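Local coordinates for sigma regulatory family protein-PP2C phosphatase (Chlamydia trachomatis serovar L2, PDB 6MAB) that probably senses TCA-cycle intermediates through this periplasmic domain and probably acts as a phosphatase through another part of the full-length membrane protein, at residues A[221-226]-A[231-236]; A[182-187]-A[257-262]; A[40-45]-A[75-80]; A[102-107]-A[145-150]. All coordinates share one frame; numbering follows the deposited sequence.

The four contacts divide between two antiparallel sheets, an arrangement consistent with a double Cache sensor domain. Interactions 3 and 4 come first along the chain and serve the first sheet: their centres are about 12 Å apart, and strands 74-80 and 142-151 are neighbours, contacted on their two faces by helix 35-45 and by the loop 102-107. Interactions 2 and 1 belong to the second sheet, with centres also about 12 Å apart; the hairpin of interaction 1 is nested within the chain closed by interaction 2, and F235 packs on Y259. The centres of interactions 1 and 3 are about 43 Å apart, and the two pairs lie on opposite sides of the chain's centre, each in its own sheet.

Interaction 1 (A[221-226]-A[231-236]); sequences LNLDPL and NFVSFC
The carbonyl oxygen of D224 is gripped twice from the facing strand: S234 N donates a hydrogen bond at 2.8 Å, and V233 CA, 3.2 Å from D224 O, turns its C-H to the same oxygen. The return bond, from D224 N to S234 O at 2.9 Å, arrives in the carbonyl plane and completes an antiparallel hydrogen-bonded pair. One step on, P225 faces V233 in a non-hydrogen-bonded pair, a position where the missing N-H of proline costs the ladder nothing. The next rung, L226 N to F232 O, is nearly straight (174°), yet the donor stands above the carbonyl plane. At the other end the strands part, and a water takes over the pairing, donating to L221 O at 2.6 Å and accepting from C236 N.

Side chains finish the work of the backbone. F235 has its CG set between the backbone N and the carbonyl carbon (chi1 62°), which puts the ring on the side where L223 lies. L223 leans along it, its CD1 lying 3.5 Å from F235 CG, while its other methyl, CD2, meets V233 CG2 at 3.8 Å. L226 lays CD1 over V233 O at 3.5 Å, and beyond it touches W243 of the next strand. This is a short antiparallel beta hairpin whose strand 224-225 forms one border of the second sheet.

Interaction 2 (A[182-187]-A[257-262]); sequences ATDSSL and LTYEEK
A buried tyrosine-carboxylate contact ties the end of one sheet strand to a turn at the sheet border. Y259 belongs to strand 254-261 of the six-stranded antiparallel sheet in the second, presumably membrane-proximal, Cache-like module; D184 lies in the turn that follows the outermost strand 179-182. Strand 169-174 runs between the two, and the side chains of both Y259 and D184 touch its K169. The tyrosine therefore has to span a wide gap, the CA atoms of T183 and Y259 being 9.6 Å apart.

Its CG sits between the backbone N and the carbonyl carbon (chi1 65°), which sends the ring across toward the turn. There Y259 OH donates to D184 OD2 at 2.7 Å, with the oxygen near the ring plane at its edge and the carboxylate turned 45° from the ring. The turn is braced by its own bond, L187 N to D184 O at 3.0 Å, which opens a short 3-10 segment and brings L187 back against the tyrosine. Carbon atoms also pack around the hydroxyl: T183 CB lies 3.8 Å from Y259 OH, and L187 CD1 is 3.7 Å from that same oxygen. The phenol approaches D184 OD2 from the anti side of that oxygen, 25° out of the carboxylate plane.

Interaction 3 (A[40-45]-A[75-80]); sequences ALFSEI and ISLVKK
F42 lays its ring against two aliphatic side chains of strand 75-80, and the contact is made entirely of carbon. At one corner of the ring, F42 CD1 meets the end methyl of I75, CD1, at 3.7 Å. Near CE2 and CZ, L77 presses with its whole branch: its CD2 comes to 3.6 Å from F42 CE2, while L77 CG lies 3.7 Å from F42 CZ. The aromatic group thus lies across two residues two apart on the strand, both on the same side of the ring and both turned to the same face of the sheet, whereas S76 between them points away.

The conformations suit this reach. F42 leaves the helix with CG trans to the backbone N (chi1 -174°), carrying the ring down to a strand whose nearest CA, that of I75, is 9.4 Å from its own. I75 is stretched out along both of its torsions, and it is the tip of the chain, not its root, that touches the ring.

Further out, M64 of helix 58-68 and L48 also pack on F42, the ring of F46 meets it at about 45°, and L146 from the neighbouring strand 142-151 extends the apolar floor beneath it. On the far face, S76 OG is hydrogen-bonded with E74 OE2 and with the hydroxyl of S91. Helices packed in this way over one face of an antiparallel sheet are consistent with the PAS-like modules of Cache sensor domains.

Interaction 4 (A[102-107]-A[145-150]); sequences NQEIFL and VLYTLS
I105 and V145 meet tip to tip, I105 CD1 lying 4.0 Å from V145 CG1, and the same isoleucine methyl also reaches Y147, passing 3.8 Å from its CD2. Two bends in the isoleucine produce this double contact: chi1 places CG1 beside the backbone N, and a second turn at chi2 (-60°) folds CD1 over toward the strand, although the chain leaves the backbone pointing elsewhere. V145 and Y147 alternate with L146, so both stand on the sheet face that looks at the loop, while L146 packs against helix 35-45 on the other.

Y147 extends from the strand with CG opposite the backbone N (chi1 178°), which projects the phenol far enough to cross the side chain of E104. There E104 O approaches the ring edge, near its plane, at 3.7 Å from Y147 CE2. The hydroxyl does not bond the carbonyl directly; a water lying in the ring plane donates to E104 O at 2.9 Å and accepts from Y147 OH at 2.7 Å. E104 CB and CG pass Y147 OH at 4.1 Å, and the bend at chi2 then turns the carboxylate away to a salt bridge with R207.

E104 O receives a further hydrogen bond from Q131 NE2, and Y101 meets Y147 edge-to-face. Chemically, then, an aliphatic contact and, next to it, a water-bridged polar edge join the loop to the strand, and the buried carbonyl of E104 is satisfied by two donors.

Interaction 1 (A[221-226]-A[231-236])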
loop_
_atom_site.group_PDB
_atom_site.type_symbol
_atom_site.label_atom_id
_atom_site.label_comp_id
_atom_site.label_asym_id
_atom_site.label_seq_id
_atom_site.Cartn_x
_atom_site.Cartn_y
_atom_site.Cartn_z
ATOM N N LEU A 221 14.388 7.461 10.537
ATOM C CA LEU A 221 15.364 7.907 9.547
ATOM C C LEU A 221 15.543 9.418 9.499
ATOM O O LEU A 221 16.551 9.892 8.956
ATOM C CB LEU A 221 14.938 7.426 8.151
ATOM C CG LEU A 221 14.897 5.923 7.921
ATOM C CD1 LEU A 221 14.506 5.693 6.474
ATOM C CD2 LEU A 221 16.239 5.295 8.213
ATOM N N ASN A 222 14.589 10.183 10.014
ATOM C CA ASN A 222 14.725 11.635 10.115
ATOM C C ASN A 222 15.053 12.258 8.759
ATOM O O ASN A 222 16.013 13.019 8.610
ATOM C CB ASN A 222 15.789 11.998 11.154
ATOM C CG ASN A 222 15.761 13.467 11.547
ATOM O OD1 ASN A 222 14.755 14.162 11.369
ATOM N ND2 ASN A 222 16.879 13.948 12.103
ATOM N N LEU A 223 14.248 11.932 7.756
ATOM C CA LEU A 223 14.467 12.500 6.430
ATOM C C LEU A 223 14.459 14.020 6.514
ATOM O O LEU A 223 13.594 14.617 7.163
ATOM C CB LEU A 223 13.402 12.011 5.452
ATOM C CG LEU A 223 13.814 10.794 4.608
ATOM C CD1 LEU A 223 14.286 9.624 5.430
ATOM C CD2 LEU A 223 12.631 10.384 3.745
ATOM N N ASP A 224 15.448 14.642 5.878
ATOM C CA ASP A 224 15.656 16.080 5.966
ATOM C C ASP A 224 15.444 16.684 4.585
ATOM O O ASP A 224 16.149 16.298 3.639
ATOM C CB ASP A 224 17.070 16.358 6.480
ATOM C CG ASP A 224 17.301 17.808 6.815
ATOM O OD1 ASP A 224 16.315 18.549 6.982
ATOM O OD2 ASP A 224 18.482 18.198 6.914
ATOM N N PRO A 225 14.506 17.605 4.397
ATOM C CA PRO A 225 14.299 18.160 3.056
ATOM C C PRO A 225 15.552 18.834 2.527
ATOM O O PRO A 225 16.249 19.547 3.248
ATOM C CB PRO A 225 13.161 19.173 3.255
ATOM C CG PRO A 225 12.473 18.746 4.488
ATOM C CD PRO A 225 13.535 18.146 5.365
ATOM N N LEU A 226 15.818 18.631 1.249
ATOM C CA LEU A 226 16.944 19.319 0.640
ATOM C C LEU A 226 16.520 20.699 0.151
ATOM O O LEU A 226 15.341 20.942 -0.100
ATOM C CB LEU A 226 17.519 18.497 -0.514
ATOM C CG LEU A 226 18.300 17.236 -0.086
ATOM C CD1 LEU A 226 18.590 16.348 -1.272
ATOM C CD2 LEU A 226 19.584 17.635 0.608
ATOM N N ASN A 231 10.431 18.025 -2.839
ATOM C CA ASN A 231 10.271 16.633 -2.423
ATOM C C ASN A 231 11.570 15.842 -2.432
ATOM O O ASN A 231 11.527 14.613 -2.355
ATOM C CB ASN A 231 9.226 15.916 -3.282
ATOM C CG ASN A 231 7.858 16.586 -3.221
ATOM O OD1 ASN A 231 7.265 16.900 -4.248
ATOM N ND2 ASN A 231 7.361 16.803 -2.014
ATOM N N PHE A 232 12.728 16.499 -2.496
ATOM C CA PHE A 232 13.985 15.798 -2.304
ATOM C C PHE A 232 14.395 15.852 -0.841
ATOM O O PHE A 232 14.112 16.828 -0.128
ATOM C CB PHE A 232 15.085 16.399 -3.182
ATOM C CG PHE A 232 14.878 16.139 -4.662
ATOM C CD1 PHE A 232 15.284 14.936 -5.229
ATOM C CD2 PHE A 232 14.273 17.078 -5.465
ATOM C CE1 PHE A 232 15.096 14.704 -6.586
ATOM C CE2 PHE A 232 14.082 16.842 -6.817
ATOM C CZ PHE A 232 14.488 15.652 -7.369
ATOM N N VAL A 233 15.062 14.783 -0.405
ATOM C CA VAL A 233 15.426 14.595 0.993
ATOM C C VAL A 233 16.819 14.000 1.110
ATOM O O VAL A 233 17.348 13.392 0.178
ATOM C CB VAL A 233 14.421 13.679 1.708
ATOM C CG1 VAL A 233 13.030 14.318 1.710
ATOM C CG2 VAL A 233 14.401 12.308 1.024
ATOM N N SER A 234 17.401 14.146 2.304
ATOM C CA SER A 234 18.634 13.463 2.654
ATOM C C SER A 234 18.412 12.685 3.943
ATOM O O SER A 234 17.579 13.053 4.774
ATOM C CB SER A 234 19.819 14.444 2.832
ATOM O OG SER A 234 19.613 15.313 3.931
ATOM N N PHE A 235 19.147 11.589 4.075
ATOM C CA PHE A 235 19.110 10.777 5.285
ATOM C C PHE A 235 20.328 9.867 5.260
ATOM O O PHE A 235 21.074 9.830 4.283
ATOM C CB PHE A 235 17.796 9.990 5.395
ATOM C CG PHE A 235 17.558 9.016 4.289
ATOM C CD1 PHE A 235 17.086 9.458 3.054
ATOM C CD2 PHE A 235 17.743 7.661 4.494
ATOM C CE1 PHE A 235 16.831 8.557 2.032
ATOM C CE2 PHE A 235 17.501 6.752 3.492
ATOM C CZ PHE A 235 17.024 7.193 2.258
ATOM N N CYS A 236 20.538 9.154 6.363
ATOM C CA CYS A 236 21.643 8.217 6.480
ATOM C C CYS A 236 21.116 6.809 6.712
ATOM O O CYS A 236 20.090 6.610 7.377
ATOM C CB CYS A 236 22.582 8.616 7.621
ATOM S SG CYS A 236 23.504 10.108 7.275
HETATM O O HOH W 1 19.147 9.685 8.728
#

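Interaction 2 (A[182-187]-A[257-262])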
loop_
_atom_site.group_PDB
_atom_site.type_symbol
_atom_site.label_atom_id
_atom_site.label_comp_id
_atom_site.label_asym_id
_atom_site.label_seq_id
_atom_site.Cartn_x
_atom_site.Cartn_y
_atom_site.Cartn_z
ATOM N N ALA A 182 11.256 -1.900 1.614
ATOM C CA ALA A 182 12.286 -1.190 0.868
ATOM C C ALA A 182 13.318 -2.155 0.308
ATOM O O ALA A 182 13.485 -3.284 0.790
ATOM C CB ALA A 182 12.990 -0.138 1.753
ATOM N N THR A 183 14.056 -1.671 -0.697
ATOM C CA THR A 183 15.193 -2.407 -1.234
ATOM C C THR A 183 16.086 -2.896 -0.107
ATOM O O THR A 183 16.537 -4.043 -0.099
ATOM C CB THR A 183 16.000 -1.507 -2.170
ATOM O OG1 THR A 183 15.124 -0.982 -3.197
ATOM C CG2 THR A 183 17.180 -2.280 -2.778
ATOM N N ASP A 184 16.375 -2.007 0.824
ATOM C CA ASP A 184 17.129 -2.340 2.027
ATOM C C ASP A 184 16.114 -2.761 3.092
ATOM O O ASP A 184 15.366 -1.933 3.615
ATOM C CB ASP A 184 17.967 -1.140 2.458
ATOM C CG ASP A 184 19.092 -0.837 1.485
ATOM O OD1 ASP A 184 20.024 -1.665 1.368
ATOM O OD2 ASP A 184 19.040 0.223 0.825
ATOM N N SER A 185 16.068 -4.061 3.388
ATOM C CA SER A 185 15.087 -4.592 4.327
ATOM C C SER A 185 15.265 -4.034 5.734
ATOM O O SER A 185 14.324 -4.084 6.536
ATOM C CB SER A 185 15.182 -6.120 4.349
ATOM O OG SER A 185 14.531 -6.653 5.485
ATOM N N SER A 186 16.449 -3.509 6.061
ATOM C CA SER A 186 16.633 -2.866 7.365
ATOM C C SER A 186 15.781 -1.610 7.534
ATOM O O SER A 186 15.665 -1.093 8.656
ATOM C CB SER A 186 18.115 -2.517 7.572
ATOM O OG SER A 186 18.525 -1.475 6.692
ATOM N N LEU A 187 15.171 -1.100 6.465
ATOM C CA LEU A 187 14.265 0.021 6.592
ATOM C C LEU A 187 12.817 -0.393 6.755
ATOM O O LEU A 187 11.960 0.485 6.916
ATOM C CB LEU A 187 14.351 0.933 5.363
ATOM C CG LEU A 187 15.752 1.381 4.958
ATOM C CD1 LEU A 187 15.662 2.298 3.753
ATOM C CD2 LEU A 187 16.460 2.079 6.116
ATOM N N LEU A 257 9.330 6.420 -2.131
ATOM C CA LEU A 257 10.615 7.068 -1.894
ATOM C C LEU A 257 11.645 6.366 -2.765
ATOM O O LEU A 257 11.898 5.177 -2.575
ATOM C CB LEU A 257 11.017 6.971 -0.413
ATOM C CG LEU A 257 12.465 7.377 -0.102
ATOM C CD1 LEU A 257 12.723 8.856 -0.260
ATOM C CD2 LEU A 257 12.791 6.933 1.342
ATOM N N THR A 258 12.232 7.069 -3.738
ATOM C CA THR A 258 13.423 6.523 -4.382
ATOM C C THR A 258 14.656 7.149 -3.735
ATOM O O THR A 258 14.606 8.275 -3.246
ATOM C CB THR A 258 13.411 6.772 -5.880
ATOM O OG1 THR A 258 13.144 8.151 -6.105
ATOM C CG2 THR A 258 12.335 5.907 -6.536
ATOM N N TYR A 259 15.751 6.397 -3.683
ATOM C CA TYR A 259 16.923 6.898 -2.977
ATOM C C TYR A 259 18.163 6.231 -3.544
ATOM O O TYR A 259 18.092 5.188 -4.206
ATOM C CB TYR A 259 16.803 6.700 -1.438
ATOM C CG TYR A 259 16.758 5.242 -0.949
ATOM C CD1 TYR A 259 15.574 4.521 -0.972
ATOM C CD2 TYR A 259 17.904 4.603 -0.478
ATOM C CE1 TYR A 259 15.517 3.185 -0.551
ATOM C CE2 TYR A 259 17.848 3.266 -0.040
ATOM C CZ TYR A 259 16.650 2.579 -0.091
ATOM O OH TYR A 259 16.575 1.254 0.313
ATOM N N GLU A 260 19.303 6.861 -3.270
ATOM C CA GLU A 260 20.588 6.445 -3.811
ATOM C C GLU A 260 21.673 7.045 -2.930
ATOM O O GLU A 260 21.469 8.085 -2.296
ATOM C CB GLU A 260 20.742 6.924 -5.264
ATOM C CG GLU A 260 22.069 6.589 -5.918
ATOM C CD GLU A 260 22.367 5.089 -5.962
ATOM O OE1 GLU A 260 22.673 4.482 -4.896
ATOM O OE2 GLU A 260 22.303 4.519 -7.081
ATOM N N GLU A 261 22.827 6.384 -2.893
ATOM C CA GLU A 261 23.961 6.958 -2.182
ATOM C C GLU A 261 24.302 8.330 -2.750
ATOM O O GLU A 261 24.376 8.517 -3.961
ATOM C CB GLU A 261 25.167 6.024 -2.273
ATOM C CG GLU A 261 24.928 4.692 -1.598
ATOM C CD GLU A 261 26.104 3.759 -1.710
ATOM O OE1 GLU A 261 27.255 4.237 -1.658
ATOM O OE2 GLU A 261 25.868 2.544 -1.851
ATOM N N LYS A 262 24.498 9.299 -1.862
ATOM C CA LYS A 262 24.886 10.635 -2.293
ATOM C C LYS A 262 26.135 10.605 -3.173
ATOM O O LYS A 262 26.242 11.364 -4.148
ATOM C CB LYS A 262 25.107 11.510 -1.057
ATOM C CG LYS A 262 25.490 12.931 -1.358
ATOM C CD LYS A 262 25.528 13.769 -0.077
ATOM C CE LYS A 262 26.483 14.920 -0.140
ATOM N NZ LYS A 262 26.582 15.571 1.204
#

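Interaction 3 (A[40-45]-A[75-80])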
loop_
_atom_site.group_PDB
_atom_site.type_symbol
_atom_site.label_atom_id
_atom_site.label_comp_id
_atom_site.label_asym_id
_atom_site.label_seq_id
_atom_site.Cartn_x
_atom_site.Cartn_y
_atom_site.Cartn_z
ATOM N N ALA A 40 -16.218 -7.514 -11.328
ATOM C CA ALA A 40 -16.863 -8.067 -12.510
ATOM C C ALA A 40 -16.645 -9.572 -12.610
ATOM O O ALA A 40 -17.557 -10.311 -13.005
ATOM C CB ALA A 40 -16.333 -7.374 -13.762
ATOM N N LEU A 41 -15.429 -10.038 -12.302
ATOM C CA LEU A 41 -15.136 -11.468 -12.328
ATOM C C LEU A 41 -15.960 -12.191 -11.280
ATOM O O LEU A 41 -16.621 -13.190 -11.569
ATOM C CB LEU A 41 -13.638 -11.717 -12.072
ATOM C CG LEU A 41 -13.195 -13.187 -11.983
ATOM C CD1 LEU A 41 -13.540 -13.916 -13.289
ATOM C CD2 LEU A 41 -11.691 -13.267 -11.665
ATOM N N PHE A 42 -15.935 -11.676 -10.053
ATOM C CA PHE A 42 -16.673 -12.290 -8.964
ATOM C C PHE A 42 -18.154 -12.379 -9.289
ATOM O O PHE A 42 -18.786 -13.409 -9.036
ATOM C CB PHE A 42 -16.449 -11.501 -7.679
ATOM C CG PHE A 42 -17.053 -12.140 -6.478
ATOM C CD1 PHE A 42 -16.341 -13.099 -5.779
ATOM C CD2 PHE A 42 -18.329 -11.816 -6.064
ATOM C CE1 PHE A 42 -16.893 -13.714 -4.678
ATOM C CE2 PHE A 42 -18.881 -12.439 -4.964
ATOM C CZ PHE A 42 -18.152 -13.384 -4.277
ATOM N N SER A 43 -18.721 -11.304 -9.847
ATOM C CA SER A 43 -20.151 -11.240 -10.130
ATOM C C SER A 43 -20.541 -12.192 -11.245
ATOM O O SER A 43 -21.673 -12.696 -11.265
ATOM C CB SER A 43 -20.550 -9.809 -10.517
ATOM O OG SER A 43 -20.403 -8.950 -9.404
ATOM N N GLU A 44 -19.631 -12.415 -12.194
ATOM C CA GLU A 44 -19.892 -13.330 -13.297
ATOM C C GLU A 44 -19.939 -14.764 -12.806
ATOM O O GLU A 44 -20.595 -15.602 -13.430
ATOM C CB GLU A 44 -18.810 -13.148 -14.372
ATOM C CG GLU A 44 -19.017 -13.898 -15.667
ATOM C CD GLU A 44 -18.094 -13.374 -16.770
ATOM O OE1 GLU A 44 -18.099 -12.151 -17.034
ATOM O OE2 GLU A 44 -17.341 -14.171 -17.357
ATOM N N ILE A 45 -19.289 -15.041 -11.682
ATOM C CA ILE A 45 -19.268 -16.371 -11.088
ATOM C C ILE A 45 -20.397 -16.544 -10.089
ATOM O O ILE A 45 -21.126 -17.538 -10.141
ATOM C CB ILE A 45 -17.899 -16.630 -10.424
ATOM C CG1 ILE A 45 -16.785 -16.537 -11.467
ATOM C CG2 ILE A 45 -17.885 -17.982 -9.724
ATOM C CD1 ILE A 45 -15.381 -16.574 -10.884
ATOM N N ILE A 75 -10.350 -13.469 -0.595
ATOM C CA ILE A 75 -11.451 -12.705 -1.151
ATOM C C ILE A 75 -12.685 -12.967 -0.294
ATOM O O ILE A 75 -13.030 -14.125 -0.033
ATOM C CB ILE A 75 -11.694 -13.052 -2.633
ATOM C CG1 ILE A 75 -12.906 -12.297 -3.132
ATOM C CG2 ILE A 75 -11.896 -14.535 -2.813
ATOM C CD1 ILE A 75 -12.972 -12.255 -4.635
ATOM N N SER A 76 -13.317 -11.886 0.188
ATOM C CA SER A 76 -14.418 -11.975 1.142
ATOM C C SER A 76 -15.578 -11.067 0.750
ATOM O O SER A 76 -15.374 -9.934 0.322
ATOM C CB SER A 76 -13.960 -11.586 2.557
ATOM O OG SER A 76 -13.028 -12.522 3.059
ATOM N N LEU A 77 -16.789 -11.582 0.937
ATOM C CA LEU A 77 -18.001 -10.787 0.915
ATOM C C LEU A 77 -18.325 -10.393 2.341
ATOM O O LEU A 77 -18.553 -11.266 3.196
ATOM C CB LEU A 77 -19.167 -11.566 0.332
ATOM C CG LEU A 77 -19.299 -11.828 -1.148
ATOM C CD1 LEU A 77 -20.594 -12.627 -1.338
ATOM C CD2 LEU A 77 -19.330 -10.505 -1.906
ATOM N N VAL A 78 -18.365 -9.090 2.581
ATOM C CA VAL A 78 -18.526 -8.517 3.909
ATOM C C VAL A 78 -19.869 -7.811 3.934
ATOM O O VAL A 78 -20.071 -6.814 3.234
ATOM C CB VAL A 78 -17.377 -7.561 4.251
ATOM C CG1 VAL A 78 -17.469 -7.109 5.739
ATOM C CG2 VAL A 78 -16.053 -8.234 3.972
ATOM N N LYS A 79 -20.798 -8.325 4.739
ATOM C CA LYS A 79 -22.127 -7.740 4.802
ATOM C C LYS A 79 -22.075 -6.484 5.657
ATOM O O LYS A 79 -21.429 -6.458 6.707
ATOM C CB LYS A 79 -23.124 -8.735 5.395
ATOM C CG LYS A 79 -24.508 -8.183 5.575
ATOM C CD LYS A 79 -25.423 -9.218 6.214
ATOM C CE LYS A 79 -26.820 -8.663 6.429
ATOM N NZ LYS A 79 -27.486 -8.339 5.132
ATOM N N LYS A 80 -22.745 -5.438 5.204
ATOM C CA LYS A 80 -23.015 -4.289 6.054
ATOM C C LYS A 80 -24.336 -4.564 6.760
ATOM O O LYS A 80 -25.402 -4.549 6.136
ATOM C CB LYS A 80 -23.058 -2.997 5.245
ATOM C CG LYS A 80 -23.076 -1.728 6.098
ATOM C CD LYS A 80 -23.240 -0.509 5.204
ATOM C CE LYS A 80 -23.252 0.798 5.983
ATOM N NZ LYS A 80 -23.471 1.932 5.040
#

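Interaction 4 (A[102-107]-A[145-150])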
loop_
_atom_site.group_PDB
_atom_site.type_symbol
_atom_site.label_atom_id
_atom_site.label_comp_id
_atom_site.label_asym_id
_atom_site.label_seq_id
_atom_site.Cartn_x
_atom_site.Cartn_y
_atom_site.Cartn_z
ATOM N N ASN A 102 -15.268 -4.645 11.298
ATOM C CA ASN A 102 -15.340 -3.193 11.438
ATOM C C ASN A 102 -13.965 -2.552 11.326
ATOM O O ASN A 102 -13.818 -1.484 10.725
ATOM C CB ASN A 102 -15.961 -2.814 12.783
ATOM C CG ASN A 102 -17.451 -3.045 12.826
ATOM O OD1 ASN A 102 -18.076 -3.335 11.808
ATOM N ND2 ASN A 102 -18.036 -2.880 14.005
ATOM N N GLN A 103 -12.952 -3.156 11.951
ATOM C CA GLN A 103 -11.619 -2.564 11.911
ATOM C C GLN A 103 -10.976 -2.731 10.547
ATOM O O GLN A 103 -10.102 -1.941 10.190
ATOM C CB GLN A 103 -10.710 -3.201 12.952
ATOM C CG GLN A 103 -10.238 -2.255 14.036
ATOM C CD GLN A 103 -11.320 -1.948 15.026
ATOM O OE1 GLN A 103 -12.437 -1.595 14.647
ATOM N NE2 GLN A 103 -11.006 -2.089 16.310
ATOM N N GLU A 104 -11.391 -3.741 9.791
ATOM C CA GLU A 104 -10.758 -4.056 8.518
ATOM C C GLU A 104 -11.312 -3.209 7.375
ATOM O O GLU A 104 -10.635 -3.021 6.356
ATOM C CB GLU A 104 -10.953 -5.550 8.204
ATOM C CG GLU A 104 -10.074 -6.526 8.991
ATOM C CD GLU A 104 -10.577 -6.855 10.408
ATOM O OE1 GLU A 104 -11.607 -6.305 10.872
ATOM O OE2 GLU A 104 -9.925 -7.696 11.062
ATOM N N ILE A 105 -12.540 -2.729 7.495
ATOM C CA ILE A 105 -13.187 -1.986 6.413
ATOM C C ILE A 105 -12.924 -0.508 6.627
ATOM O O ILE A 105 -13.233 0.031 7.686
ATOM C CB ILE A 105 -14.699 -2.263 6.382
ATOM C CG1 ILE A 105 -14.998 -3.729 6.082
ATOM C CG2 ILE A 105 -15.421 -1.358 5.363
ATOM C CD1 ILE A 105 -14.481 -4.256 4.771
ATOM N N PHE A 106 -12.394 0.165 5.615
ATOM C CA PHE A 106 -12.060 1.576 5.633
ATOM C C PHE A 106 -12.768 2.354 4.530
ATOM O O PHE A 106 -12.438 3.524 4.330
ATOM C CB PHE A 106 -10.544 1.791 5.450
ATOM C CG PHE A 106 -9.668 0.699 6.024
ATOM C CD1 PHE A 106 -9.695 0.402 7.372
ATOM C CD2 PHE A 106 -8.778 0.007 5.210
ATOM C CE1 PHE A 106 -8.874 -0.580 7.894
ATOM C CE2 PHE A 106 -7.955 -0.977 5.731
ATOM C CZ PHE A 106 -8.005 -1.266 7.079
ATOM N N LEU A 107 -13.642 1.713 3.763
ATOM C CA LEU A 107 -14.309 2.319 2.609
ATOM C C LEU A 107 -15.623 2.981 3.027
ATOM O O LEU A 107 -16.495 2.330 3.614
ATOM C CB LEU A 107 -14.569 1.238 1.571
ATOM C CG LEU A 107 -15.361 1.604 0.286
ATOM C CD1 LEU A 107 -14.601 2.591 -0.539
ATOM C CD2 LEU A 107 -15.651 0.384 -0.536
ATOM N N VAL A 145 -19.351 -5.101 1.179
ATOM C CA VAL A 145 -18.070 -4.762 0.578
ATOM C C VAL A 145 -17.421 -6.042 0.076
ATOM O O VAL A 145 -17.437 -7.060 0.768
ATOM C CB VAL A 145 -17.161 -4.040 1.592
ATOM C CG1 VAL A 145 -15.743 -3.849 1.023
ATOM C CG2 VAL A 145 -17.784 -2.696 1.962
ATOM N N LEU A 146 -16.884 -6.002 -1.147
ATOM C CA LEU A 146 -16.022 -7.068 -1.656
ATOM C C LEU A 146 -14.591 -6.717 -1.267
ATOM O O LEU A 146 -14.045 -5.695 -1.709
ATOM C CB LEU A 146 -16.154 -7.218 -3.167
ATOM C CG LEU A 146 -15.299 -8.347 -3.755
ATOM C CD1 LEU A 146 -15.726 -9.694 -3.198
ATOM C CD2 LEU A 146 -15.403 -8.376 -5.275
ATOM N N TYR A 147 -14.011 -7.542 -0.388
ATOM C CA TYR A 147 -12.734 -7.309 0.259
ATOM C C TYR A 147 -11.723 -8.324 -0.270
ATOM O O TYR A 147 -11.955 -9.530 -0.169
ATOM C CB TYR A 147 -12.954 -7.460 1.761
ATOM C CG TYR A 147 -11.751 -7.301 2.667
ATOM C CD1 TYR A 147 -10.901 -8.359 2.909
ATOM C CD2 TYR A 147 -11.511 -6.100 3.326
ATOM C CE1 TYR A 147 -9.800 -8.220 3.776
ATOM C CE2 TYR A 147 -10.419 -5.955 4.187
ATOM C CZ TYR A 147 -9.582 -7.019 4.408
ATOM O OH TYR A 147 -8.507 -6.898 5.271
ATOM N N THR A 148 -10.617 -7.847 -0.850
ATOM C CA THR A 148 -9.577 -8.746 -1.338
ATOM C C THR A 148 -8.202 -8.332 -0.817
ATOM O O THR A 148 -7.899 -7.140 -0.633
ATOM C CB THR A 148 -9.535 -8.860 -2.865
ATOM O OG1 THR A 148 -9.348 -7.579 -3.436
ATOM C CG2 THR A 148 -10.823 -9.462 -3.405
ATOM N N LEU A 149 -7.393 -9.361 -0.557
ATOM C CA LEU A 149 -5.993 -9.249 -0.163
ATOM C C LEU A 149 -5.141 -10.028 -1.158
ATOM O O LEU A 149 -5.388 -11.217 -1.386
ATOM C CB LEU A 149 -5.768 -9.816 1.240
ATOM C CG LEU A 149 -6.574 -9.242 2.399
ATOM C CD1 LEU A 149 -6.254 -10.007 3.685
ATOM C CD2 LEU A 149 -6.322 -7.746 2.596
ATOM N N SER A 150 -4.153 -9.355 -1.741
ATOM C CA SER A 150 -3.250 -9.924 -2.732
ATOM C C SER A 150 -1.795 -9.659 -2.329
ATOM O O SER A 150 -1.425 -8.518 -2.013
ATOM C CB SER A 150 -3.578 -9.305 -4.130
ATOM O OG SER A 150 -2.550 -9.512 -5.068
HETATM O O HOH W 2 -8.102 -4.411 6.162
#